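Local coordinates for Pre-mRNA-splicing factor SAD1 (Saccharomyces cerevisiae, PDB 4MSX), which promotes assembly of newly made U4 snRNA into the U4/U6 snRNP and is required for pre-mRNA splicing, as a catalytically inactive relative of the ubiquitin-specific proteases, at residues His204-Phe212 against Asp283-Cys292; Arg393-Leu404 against Leu468-Trp478. All blocks are in the same frame, centred on the assembly; numbering follows the deposited sequence.

How the contacts relate
Both contacts lie in the ubiquitin-specific protease-like part of the chain, away from the zinc site. They come in series: contact 1 closes before contact 2 opens. Their centres are about 25 Å apart. Contact 1 pairs helix 206-214 with helix 282-292. Contact 2 lays residues 393-404, with strands 397-399 and 403-406, against the turn and strand of 468-478. The two meet where M205 CE packs on V477 CG1, 3.9 Å away. Strand 374-379 joins them too. F374 and I376 take side chains of contact 1, and F377 and F379 take side chains of contact 2. A helical layer and a mixed sheet are thus packed into one domain.

Contact 1. Residues His204-Phe212 against Asp283-Cys292; sequences HMVPVRDHF and DLKSILNHSC
Helix 206-212 and helix 283-292 run antiparallel at 164°, their axes 9.9 Å apart at closest approach, with V208 opposite I287. H211 carries much of the contact. I287 CD1 sits over one face of its imidazole, 3.7 Å from the centroid, in a CH-pi contact. It is offset toward the CG and ND1 rim. The same ring also meets L284 CD2, 3.5 Å from H211 CD2. Its far end reaches the first turn of the partner, with H211 NE2 3.7 Å from D283 CB. The D283 carboxylate stands nearly at right angles to the ring. The first torsion of H211 (chi1 -171°) sets CG opposite the backbone N and sends the ring out to the other helix. An alanine here is likely to leave I287 CD1 without its ring face and open a gap facing D283 and L284.

L284 forks between two rings. While CD2 serves H211, it also lies over a face of F212, 4.2 Å from the centroid. CD1 touches F212 CE1 at 3.6 Å. Farther along, V208 CG2 touches both I287 CG2 and L288 CD2, the latter 3.8 Å away. M205, at the N-cap position of its helix, closes this end with an extended side chain. Its SD rests 3.8 Å from C292 SG. P207 packs beside I287 and S291.

Other parts of the fold cover the inner side of the pair. F212 and L284 also pack on helix 222-234, and L284 and L288 on I277 of helix 266-280. M205 and S291 touch F374 of strand 374-379. This is an antiparallel helix pair with a largely apolar seam, H211 and D283 at one end, consistent with the helical thumb of the USP fold.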
loop_
_atom_site.group_PDB
_atom_site.type_symbol
_atom_site.label_atom_id
_atom_site.label_comp_id
_atom_site.label_asym_id
_atom_site.label_seq_id
_atom_site.Cartn_x
_atom_site.Cartn_y
_atom_site.Cartn_z
ATOM N N HIS A 204 -3.852 4.388 3.702
ATOM C CA HIS A 204 -4.216 5.775 3.978
ATOM C C HIS A 204 -5.738 5.988 4.063
ATOM O O HIS A 204 -6.174 7.120 4.214
ATOM C CB HIS A 204 -3.525 6.761 2.987
ATOM C CG HIS A 204 -2.070 6.946 3.308
ATOM N ND1 HIS A 204 -1.534 8.148 3.735
ATOM C CD2 HIS A 204 -1.066 6.030 3.407
ATOM C CE1 HIS A 204 -0.249 7.984 4.011
ATOM N NE2 HIS A 204 0.065 6.709 3.805
ATOM N N MET A 205 -6.524 4.915 3.955
ATOM C CA MET A 205 -7.987 4.994 4.209
ATOM C C MET A 205 -8.204 4.775 5.692
ATOM O O MET A 205 -8.150 3.651 6.183
ATOM C CB MET A 205 -8.745 3.917 3.457
ATOM C CG MET A 205 -8.678 4.196 1.962
ATOM S SD MET A 205 -9.354 2.835 0.998
ATOM C CE MET A 205 -9.155 3.596 -0.620
ATOM N N VAL A 206 -8.418 5.857 6.413
ATOM C CA VAL A 206 -8.300 5.781 7.878
ATOM C C VAL A 206 -8.994 4.600 8.602
ATOM O O VAL A 206 -8.406 3.991 9.484
ATOM C CB VAL A 206 -8.619 7.143 8.514
ATOM C CG1 VAL A 206 -8.780 7.014 10.024
ATOM C CG2 VAL A 206 -7.455 8.112 8.198
ATOM N N PRO A 207 -10.221 4.250 8.229
ATOM C CA PRO A 207 -10.957 3.176 8.933
ATOM C C PRO A 207 -10.376 1.815 8.681
ATOM O O PRO A 207 -10.473 0.898 9.508
ATOM C CB PRO A 207 -12.367 3.210 8.313
ATOM C CG PRO A 207 -12.434 4.499 7.486
ATOM C CD PRO A 207 -11.044 4.995 7.246
ATOM N N VAL A 208 -9.801 1.641 7.495
ATOM C CA VAL A 208 -9.123 0.398 7.196
ATOM C C VAL A 208 -7.786 0.405 7.923
ATOM O O VAL A 208 -7.401 -0.585 8.557
ATOM C CB VAL A 208 -8.898 0.258 5.626
ATOM C CG1 VAL A 208 -8.211 -1.045 5.354
ATOM C CG2 VAL A 208 -10.238 0.372 4.892
ATOM N N ARG A 209 -7.059 1.509 7.801
ATOM C CA ARG A 209 -5.745 1.608 8.425
ATOM C C ARG A 209 -5.884 1.356 9.928
ATOM O O ARG A 209 -5.150 0.527 10.533
ATOM C CB ARG A 209 -5.155 3.001 8.255
ATOM C CG ARG A 209 -3.797 3.169 8.981
ATOM C CD ARG A 209 -3.446 4.638 9.093
ATOM N NE ARG A 209 -4.300 5.247 10.155
ATOM C CZ ARG A 209 -4.177 6.503 10.569
ATOM N NH1 ARG A 209 -3.249 7.272 10.024
ATOM N NH2 ARG A 209 -4.987 6.999 11.529
ATOM N N ASP A 210 -6.832 2.065 10.545
ATOM C CA ASP A 210 -6.961 1.951 12.026
ATOM C C ASP A 210 -7.232 0.518 12.457
ATOM O O ASP A 210 -6.677 0.014 13.457
ATOM C CB ASP A 210 -8.060 2.880 12.560
ATOM C CG ASP A 210 -7.628 4.328 12.568
ATOM O OD1 ASP A 210 -6.524 4.607 12.030
ATOM O OD2 ASP A 210 -8.384 5.201 13.106
ATOM N N HIS A 211 -8.076 -0.173 11.695
ATOM C CA HIS A 211 -8.387 -1.553 12.038
ATOM C C HIS A 211 -7.115 -2.426 11.974
ATOM O O HIS A 211 -6.887 -3.317 12.841
ATOM C CB HIS A 211 -9.443 -2.131 11.100
ATOM C CG HIS A 211 -9.948 -3.471 11.532
ATOM N ND1 HIS A 211 -10.924 -3.611 12.506
ATOM C CD2 HIS A 211 -9.616 -4.726 11.145
ATOM C CE1 HIS A 211 -11.149 -4.900 12.709
ATOM N NE2 HIS A 211 -10.366 -5.595 11.901
ATOM N N PHE A 212 -6.296 -2.212 10.933
ATOM C CA PHE A 212 -5.050 -3.017 10.806
ATOM C C PHE A 212 -4.043 -2.679 11.916
ATOM O O PHE A 212 -3.316 -3.568 12.399
ATOM C CB PHE A 212 -4.347 -2.726 9.460
ATOM C CG PHE A 212 -4.863 -3.553 8.297
ATOM C CD1 PHE A 212 -4.823 -4.925 8.340
ATOM C CD2 PHE A 212 -5.366 -2.933 7.166
ATOM C CE1 PHE A 212 -5.248 -5.696 7.238
ATOM C CE2 PHE A 212 -5.821 -3.696 6.052
ATOM C CZ PHE A 212 -5.765 -5.067 6.103
ATOM N N ASP A 283 -14.346 -9.256 9.262
ATOM C CA ASP A 283 -14.211 -7.913 9.858
ATOM C C ASP A 283 -13.828 -6.863 8.766
ATOM O O ASP A 283 -14.455 -5.774 8.636
ATOM C CB ASP A 283 -13.052 -7.886 10.897
ATOM C CG ASP A 283 -13.322 -8.690 12.144
ATOM O OD1 ASP A 283 -14.448 -9.247 12.326
ATOM O OD2 ASP A 283 -12.375 -8.734 12.976
ATOM N N LEU A 284 -12.755 -7.159 8.019
ATOM C CA LEU A 284 -12.314 -6.191 6.990
ATOM C C LEU A 284 -13.309 -6.157 5.842
ATOM O O LEU A 284 -13.508 -5.122 5.225
ATOM C CB LEU A 284 -10.904 -6.538 6.468
ATOM C CG LEU A 284 -9.849 -6.227 7.559
ATOM C CD1 LEU A 284 -8.579 -7.091 7.421
ATOM C CD2 LEU A 284 -9.502 -4.733 7.608
ATOM N N LYS A 285 -13.931 -7.283 5.529
ATOM C CA LYS A 285 -14.955 -7.266 4.513
ATOM C C LYS A 285 -16.057 -6.274 4.864
ATOM O O LYS A 285 -16.506 -5.478 4.021
ATOM C CB LYS A 285 -15.550 -8.658 4.345
ATOM C CG LYS A 285 -16.709 -8.719 3.338
ATOM C CD LYS A 285 -17.288 -10.120 3.376
ATOM C CE LYS A 285 -18.458 -10.314 2.432
ATOM N NZ LYS A 285 -18.945 -11.731 2.499
ATOM N N SER A 286 -16.517 -6.312 6.122
ATOM C CA SER A 286 -17.581 -5.386 6.502
ATOM C C SER A 286 -17.090 -3.941 6.460
ATOM O O SER A 286 -17.826 -3.056 6.075
ATOM C CB SER A 286 -18.115 -5.774 7.919
ATOM O OG SER A 286 -17.112 -5.487 8.893
ATOM N N ILE A 287 -15.835 -3.665 6.824
ATOM C CA ILE A 287 -15.362 -2.266 6.786
ATOM C C ILE A 287 -15.203 -1.765 5.316
ATOM O O ILE A 287 -15.595 -0.646 4.973
ATOM C CB ILE A 287 -14.001 -2.142 7.469
ATOM C CG1 ILE A 287 -14.168 -2.394 8.998
ATOM C CG2 ILE A 287 -13.407 -0.726 7.221
ATOM C CD1 ILE A 287 -12.838 -2.697 9.729
ATOM N N LEU A 288 -14.602 -2.599 4.457
ATOM C CA LEU A 288 -14.471 -2.194 3.027
ATOM C C LEU A 288 -15.823 -2.055 2.373
ATOM O O LEU A 288 -16.086 -1.083 1.672
ATOM C CB LEU A 288 -13.640 -3.244 2.238
ATOM C CG LEU A 288 -12.170 -3.331 2.646
ATOM C CD1 LEU A 288 -11.487 -4.491 1.864
ATOM C CD2 LEU A 288 -11.497 -2.022 2.273
ATOM N N ASN A 289 -16.710 -3.016 2.589
ATOM C CA ASN A 289 -18.067 -2.838 2.048
ATOM C C ASN A 289 -18.741 -1.556 2.512
ATOM O O ASN A 289 -19.353 -0.845 1.716
ATOM C CB ASN A 289 -18.937 -4.088 2.287
ATOM C CG ASN A 289 -18.664 -5.174 1.247
ATOM O OD1 ASN A 289 -19.262 -5.169 0.186
ATOM N ND2 ASN A 289 -17.718 -6.058 1.523
ATOM N N HIS A 290 -18.589 -1.187 3.774
ATOM C CA HIS A 290 -19.254 0.005 4.214
ATOM C C HIS A 290 -18.556 1.254 3.715
ATOM O O HIS A 290 -19.190 2.235 3.311
ATOM C CB HIS A 290 -19.308 0.096 5.765
ATOM C CG HIS A 290 -19.816 1.417 6.227
ATOM N ND1 HIS A 290 -21.144 1.775 6.121
ATOM C CD2 HIS A 290 -19.171 2.503 6.705
ATOM C CE1 HIS A 290 -21.297 3.017 6.550
ATOM N NE2 HIS A 290 -20.115 3.478 6.909
ATOM N N SER A 291 -17.227 1.246 3.739
ATOM C CA SER A 291 -16.528 2.498 3.503
ATOM C C SER A 291 -16.182 2.796 2.023
ATOM O O SER A 291 -15.991 3.959 1.665
ATOM C CB SER A 291 -15.219 2.507 4.294
ATOM O OG SER A 291 -15.503 2.470 5.683
ATOM N N CYS A 292 -16.046 1.744 1.215
ATOM C CA CYS A 292 -15.431 1.878 -0.123
ATOM C C CYS A 292 -16.359 1.488 -1.265
ATOM O O CYS A 292 -16.064 1.760 -2.450
ATOM C CB CYS A 292 -14.153 0.985 -0.198
ATOM S SG CYS A 292 -12.930 1.588 0.939
#

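Contact 2. Residues Arg393-Leu404 against Leu468-Trp478; sequences RNQTLVEFSSEL and LFLKETFIQVW. With ACT (acetate ion), chain C.
F400 is the main bump, and the hollow it fills is made by F469, L468, T473 and Q476. Its ring is clamped on both faces. F469 CB presses on one, 3.6 Å from the centroid. Q476 NE2 lies over the centre of the other, 3.1 Å above the plane, its amide almost perpendicular to the ring. F400 has CG between its backbone N and carbonyl carbon (chi1 57°), which turns the ring in toward this slot.

F469 is a second bump. Its ring lies beside the 397-400 backbone, with L397 CD1 at its edge and E399 CG 3.9 Å from F469 CE2. V398 fits against T473 CG2. At the far end L404 lies across W478: its CD1 sits over the centre of the six-membered ring, 3.7 Å from the centroid. Q476 OE1 accepts from W478 NE1 at 2.9 Å, while Q476 NE2 has N416 as partner.

At the other end, in one of two conformers, R393 NE donates to E472 OE1 at 2.8 Å, on the syn lone pair and nearly in the guanidinium plane. In that conformer water 1 also links R393 NH2 to E472 OE1. Water 2 ties Q395 OE1 to E472 OE1, and H419 holds OE2. The contact joins a slot, apolar toward F469 and amide-lined toward Q476, to a hydrated salt bridge. Partners on both oxygens probably fix the E472 carboxylate and favour its charged form.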
loop_
_atom_site.group_PDB
_atom_site.type_symbol
_atom_site.label_atom_id
_atom_site.label_comp_id
_atom_site.label_asym_id
_atom_site.label_seq_id
_atom_site.Cartn_x
_atom_site.Cartn_y
_atom_site.Cartn_z
ATOM N N ARG A 393 -1.841 4.732 -25.444
ATOM C CA ARG A 393 -2.811 5.024 -24.378
ATOM C C ARG A 393 -3.478 6.399 -24.561
ATOM O O ARG A 393 -2.969 7.288 -25.264
ATOM C CB ARG A 393 -2.117 5.009 -23.001
ATOM C CG ARG A 393 -1.250 6.236 -22.769
ATOM C CD ARG A 393 -0.305 6.046 -21.530
ATOM N NE ARG A 393 0.552 7.215 -21.332
ATOM C CZ ARG A 393 1.652 7.455 -22.048
ATOM N NH1 ARG A 393 2.063 6.594 -23.001
ATOM N NH2 ARG A 393 2.353 8.536 -21.792
ATOM N N ASN A 394 -4.628 6.569 -23.912
ATOM C CA ASN A 394 -5.380 7.809 -24.034
ATOM C C ASN A 394 -4.740 8.886 -23.145
ATOM O O ASN A 394 -4.839 8.828 -21.891
ATOM C CB ASN A 394 -6.848 7.559 -23.648
ATOM C CG ASN A 394 -7.737 8.765 -23.910
ATOM O OD1 ASN A 394 -7.346 9.888 -23.646
ATOM N ND2 ASN A 394 -8.928 8.523 -24.443
ATOM N N GLN A 395 -4.087 9.877 -23.761
ATOM C CA GLN A 395 -3.374 10.886 -22.971
ATOM C C GLN A 395 -4.132 12.204 -22.779
ATOM O O GLN A 395 -3.515 13.244 -22.531
ATOM C CB GLN A 395 -1.988 11.151 -23.548
ATOM C CG GLN A 395 -1.156 9.883 -23.644
ATOM C CD GLN A 395 0.280 10.202 -24.045
ATOM O OE1 GLN A 395 0.917 11.040 -23.414
ATOM N NE2 GLN A 395 0.762 9.587 -25.142
ATOM N N THR A 396 -5.464 12.137 -22.826
ATOM C CA THR A 396 -6.302 13.315 -22.579
ATOM C C THR A 396 -5.930 13.904 -21.231
ATOM O O THR A 396 -5.789 13.177 -20.220
ATOM C CB THR A 396 -7.814 12.966 -22.617
ATOM O OG1 THR A 396 -8.146 12.370 -23.881
ATOM C CG2 THR A 396 -8.668 14.179 -22.393
ATOM N N LEU A 397 -5.762 15.222 -21.191
ATOM C CA LEU A 397 -5.433 15.894 -19.950
ATOM C C LEU A 397 -6.659 16.053 -19.073
ATOM O O LEU A 397 -7.581 16.826 -19.384
ATOM C CB LEU A 397 -4.765 17.235 -20.220
ATOM C CG LEU A 397 -4.399 18.028 -18.957
ATOM C CD1 LEU A 397 -3.447 17.217 -18.116
ATOM C CD2 LEU A 397 -3.751 19.349 -19.408
ATOM N N VAL A 398 -6.676 15.317 -17.961
ATOM C CA VAL A 398 -7.803 15.382 -17.035
ATOM C C VAL A 398 -7.571 16.454 -15.965
ATOM O O VAL A 398 -6.626 16.381 -15.140
ATOM C CB VAL A 398 -8.085 13.983 -16.314
ATOM C CG1 VAL A 398 -9.237 14.134 -15.333
ATOM C CG2 VAL A 398 -8.400 12.912 -17.316
ATOM N N GLU A 399 -8.441 17.457 -15.984
ATOM C CA GLU A 399 -8.338 18.587 -15.067
ATOM C C GLU A 399 -9.177 18.396 -13.809
ATOM O O GLU A 399 -10.346 18.044 -13.890
ATOM C CB GLU A 399 -8.731 19.872 -15.822
ATOM C CG GLU A 399 -7.683 20.053 -16.944
ATOM C CD GLU A 399 -8.035 21.040 -18.022
ATOM O OE1 GLU A 399 -7.163 21.206 -18.915
ATOM O OE2 GLU A 399 -9.139 21.625 -17.996
ATOM N N PHE A 400 -8.579 18.647 -12.652
ATOM C CA PHE A 400 -9.292 18.497 -11.402
ATOM C C PHE A 400 -8.609 19.400 -10.378
ATOM O O PHE A 400 -7.441 19.752 -10.539
ATOM C CB PHE A 400 -9.272 17.033 -10.924
ATOM C CG PHE A 400 -7.857 16.471 -10.758
ATOM C CD1 PHE A 400 -7.175 16.677 -9.587
ATOM C CD2 PHE A 400 -7.251 15.768 -11.791
ATOM C CE1 PHE A 400 -5.861 16.133 -9.402
ATOM C CE2 PHE A 400 -5.943 15.233 -11.654
ATOM C CZ PHE A 400 -5.255 15.436 -10.426
ATOM N N SER A 401 -9.338 19.749 -9.340
ATOM C CA SER A 401 -8.784 20.511 -8.219
ATOM C C SER A 401 -8.931 19.631 -7.012
ATOM O O SER A 401 -8.990 18.402 -7.140
ATOM C CB SER A 401 -9.560 21.833 -8.018
ATOM O OG SER A 401 -10.902 21.572 -7.601
ATOM N N SER A 402 -9.019 20.207 -5.823
ATOM C CA SER A 402 -9.019 19.327 -4.661
ATOM C C SER A 402 -10.408 19.050 -4.138
ATOM O O SER A 402 -10.557 18.292 -3.193
ATOM C CB SER A 402 -8.067 19.843 -3.580
ATOM O OG SER A 402 -6.755 19.286 -3.793
ATOM N N GLU A 403 -11.426 19.601 -4.805
ATOM C CA GLU A 403 -12.809 19.432 -4.356
ATOM C C GLU A 403 -13.726 19.101 -5.511
ATOM O O GLU A 403 -13.501 19.512 -6.654
ATOM C CB GLU A 403 -13.358 20.772 -3.778
ATOM C CG GLU A 403 -12.593 21.320 -2.606
ATOM C CD GLU A 403 -13.226 22.609 -2.062
ATOM O OE1 GLU A 403 -13.555 22.638 -0.851
ATOM O OE2 GLU A 403 -13.401 23.578 -2.853
ATOM N N LEU A 404 -14.829 18.449 -5.197
ATOM C CA LEU A 404 -15.693 17.952 -6.219
ATOM C C LEU A 404 -17.058 17.820 -5.555
ATOM O O LEU A 404 -17.140 17.533 -4.387
ATOM C CB LEU A 404 -15.085 16.578 -6.667
ATOM C CG LEU A 404 -15.789 15.594 -7.565
ATOM C CD1 LEU A 404 -14.821 14.496 -8.046
ATOM C CD2 LEU A 404 -16.928 14.982 -6.792
ATOM N N LEU A 468 -1.217 19.259 -9.405
ATOM C CA LEU A 468 -1.196 17.770 -9.444
ATOM C C LEU A 468 -1.711 17.249 -10.772
ATOM O O LEU A 468 -1.149 16.328 -11.354
ATOM C CB LEU A 468 -2.086 17.206 -8.317
ATOM C CG LEU A 468 -1.583 17.401 -6.894
ATOM C CD1 LEU A 468 -2.521 16.709 -5.894
ATOM C CD2 LEU A 468 -0.146 16.896 -6.774
ATOM N N PHE A 469 -2.741 17.891 -11.317
ATOM C CA PHE A 469 -3.376 17.357 -12.514
ATOM C C PHE A 469 -2.487 17.425 -13.719
ATOM O O PHE A 469 -2.786 16.812 -14.716
ATOM C CB PHE A 469 -4.691 18.063 -12.812
ATOM C CG PHE A 469 -4.494 19.429 -13.435
ATOM C CD1 PHE A 469 -4.350 20.544 -12.625
ATOM C CD2 PHE A 469 -4.417 19.568 -14.835
ATOM C CE1 PHE A 469 -4.160 21.837 -13.202
ATOM C CE2 PHE A 469 -4.220 20.883 -15.434
ATOM C CZ PHE A 469 -4.061 21.979 -14.601
ATOM N N LEU A 470 -1.344 18.104 -13.665
ATOM C CA LEU A 470 -0.492 18.101 -14.876
ATOM C C LEU A 470 0.112 16.740 -15.232
ATOM O O LEU A 470 0.480 16.525 -16.372
ATOM C CB LEU A 470 0.651 19.099 -14.724
ATOM C CG LEU A 470 0.110 20.539 -14.705
ATOM C CD1 LEU A 470 1.264 21.442 -14.426
ATOM C CD2 LEU A 470 -0.532 20.839 -16.093
ATOM N N LYS A 471 0.216 15.833 -14.267
ATOM C CA LYS A 471 0.712 14.471 -14.578
ATOM C C LYS A 471 -0.457 13.573 -14.933
ATOM O O LYS A 471 -1.638 13.903 -14.624
ATOM C CB LYS A 471 1.444 13.907 -13.334
ATOM C CG LYS A 471 2.703 14.705 -13.019
ATOM C CD LYS A 471 3.681 13.931 -12.132
ATOM C CE LYS A 471 4.992 14.709 -11.929
ATOM N NZ LYS A 471 5.894 14.119 -10.857
ATOM N N GLU A 472 -0.156 12.422 -15.522
ATOM C CA GLU A 472 -1.231 11.580 -16.024
ATOM C C GLU A 472 -1.908 10.755 -14.902
ATOM O O GLU A 472 -1.413 9.659 -14.561
ATOM C CB GLU A 472 -0.656 10.646 -17.052
ATOM C CG GLU A 472 -1.706 9.904 -17.862
ATOM C CD GLU A 472 -1.103 8.897 -18.848
ATOM O OE1 GLU A 472 -0.404 9.328 -19.790
ATOM O OE2 GLU A 472 -1.329 7.665 -18.693
ATOM N N THR A 473 -3.041 11.246 -14.405
ATOM C CA THR A 473 -3.777 10.577 -13.336
ATOM C C THR A 473 -4.384 9.259 -13.850
ATOM O O THR A 473 -4.911 9.162 -14.989
ATOM C CB THR A 473 -4.874 11.491 -12.704
ATOM O OG1 THR A 473 -5.471 10.783 -11.624
ATOM C CG2 THR A 473 -5.987 11.863 -13.749
ATOM N N PHE A 474 -4.263 8.211 -13.038
ATOM C CA PHE A 474 -4.806 6.897 -13.402
ATOM C C PHE A 474 -5.873 6.454 -12.386
ATOM O O PHE A 474 -6.933 5.968 -12.770
ATOM C CB PHE A 474 -3.655 5.863 -13.415
ATOM C CG PHE A 474 -4.084 4.469 -13.802
ATOM C CD1 PHE A 474 -4.544 4.195 -15.089
ATOM C CD2 PHE A 474 -3.965 3.414 -12.888
ATOM C CE1 PHE A 474 -4.928 2.910 -15.454
ATOM C CE2 PHE A 474 -4.350 2.115 -13.256
ATOM C CZ PHE A 474 -4.812 1.850 -14.521
ATOM N N ILE A 475 -5.556 6.551 -11.083
ATOM C CA ILE A 475 -6.508 6.249 -10.033
ATOM C C ILE A 475 -6.522 7.370 -9.002
ATOM O O ILE A 475 -5.474 7.909 -8.657
ATOM C CB ILE A 475 -6.077 4.933 -9.254
ATOM C CG1 ILE A 475 -6.564 3.703 -9.997
ATOM C CG2 ILE A 475 -6.639 4.938 -7.818
ATOM C CD1 ILE A 475 -5.862 2.442 -9.476
ATOM N N GLN A 476 -7.693 7.694 -8.490
ATOM C CA GLN A 476 -7.782 8.698 -7.422
ATOM C C GLN A 476 -8.660 8.200 -6.330
ATOM O O GLN A 476 -9.620 7.483 -6.585
ATOM C CB GLN A 476 -8.447 10.043 -7.916
ATOM C CG GLN A 476 -7.520 10.763 -8.895
ATOM C CD GLN A 476 -8.151 12.037 -9.436
ATOM O OE1 GLN A 476 -9.399 12.187 -9.440
ATOM N NE2 GLN A 476 -7.298 12.975 -9.844
ATOM N N VAL A 477 -8.385 8.684 -5.118
ATOM C CA VAL A 477 -9.248 8.329 -3.989
ATOM C C VAL A 477 -9.782 9.662 -3.462
ATOM O O VAL A 477 -8.995 10.550 -3.182
ATOM C CB VAL A 477 -8.493 7.635 -2.833
ATOM C CG1 VAL A 477 -9.428 7.404 -1.618
ATOM C CG2 VAL A 477 -7.902 6.257 -3.299
ATOM N N TRP A 478 -11.101 9.774 -3.411
ATOM C CA TRP A 478 -11.788 10.997 -2.913
ATOM C C TRP A 478 -12.504 10.643 -1.627
ATOM O O TRP A 478 -13.083 9.540 -1.517
ATOM C CB TRP A 478 -12.816 11.471 -3.949
ATOM C CG TRP A 478 -12.179 12.023 -5.184
ATOM C CD1 TRP A 478 -11.638 11.291 -6.220
ATOM C CD2 TRP A 478 -11.962 13.406 -5.516
ATOM N NE1 TRP A 478 -11.120 12.142 -7.166
ATOM C CE2 TRP A 478 -11.338 13.440 -6.776
ATOM C CE3 TRP A 478 -12.305 14.635 -4.892
ATOM C CZ2 TRP A 478 -10.986 14.650 -7.421
ATOM C CZ3 TRP A 478 -11.964 15.824 -5.534
ATOM C CH2 TRP A 478 -11.308 15.818 -6.779
HETATM C C ACT C . -8.654 4.466 -24.675
HETATM O O ACT C . -9.053 3.541 -23.897
HETATM O OXT ACT C . -9.418 5.505 -24.868
HETATM C CH3 ACT C . -7.292 4.298 -25.312
HETATM O O HOH W 1 2.368 9.418 -18.742
HETATM O O HOH W 2 0.051 11.725 -20.737
HETATM O O HOH W 3 -4.484 14.586 -14.792
HETATM O O HOH W 4 -4.648 19.462 -9.473
#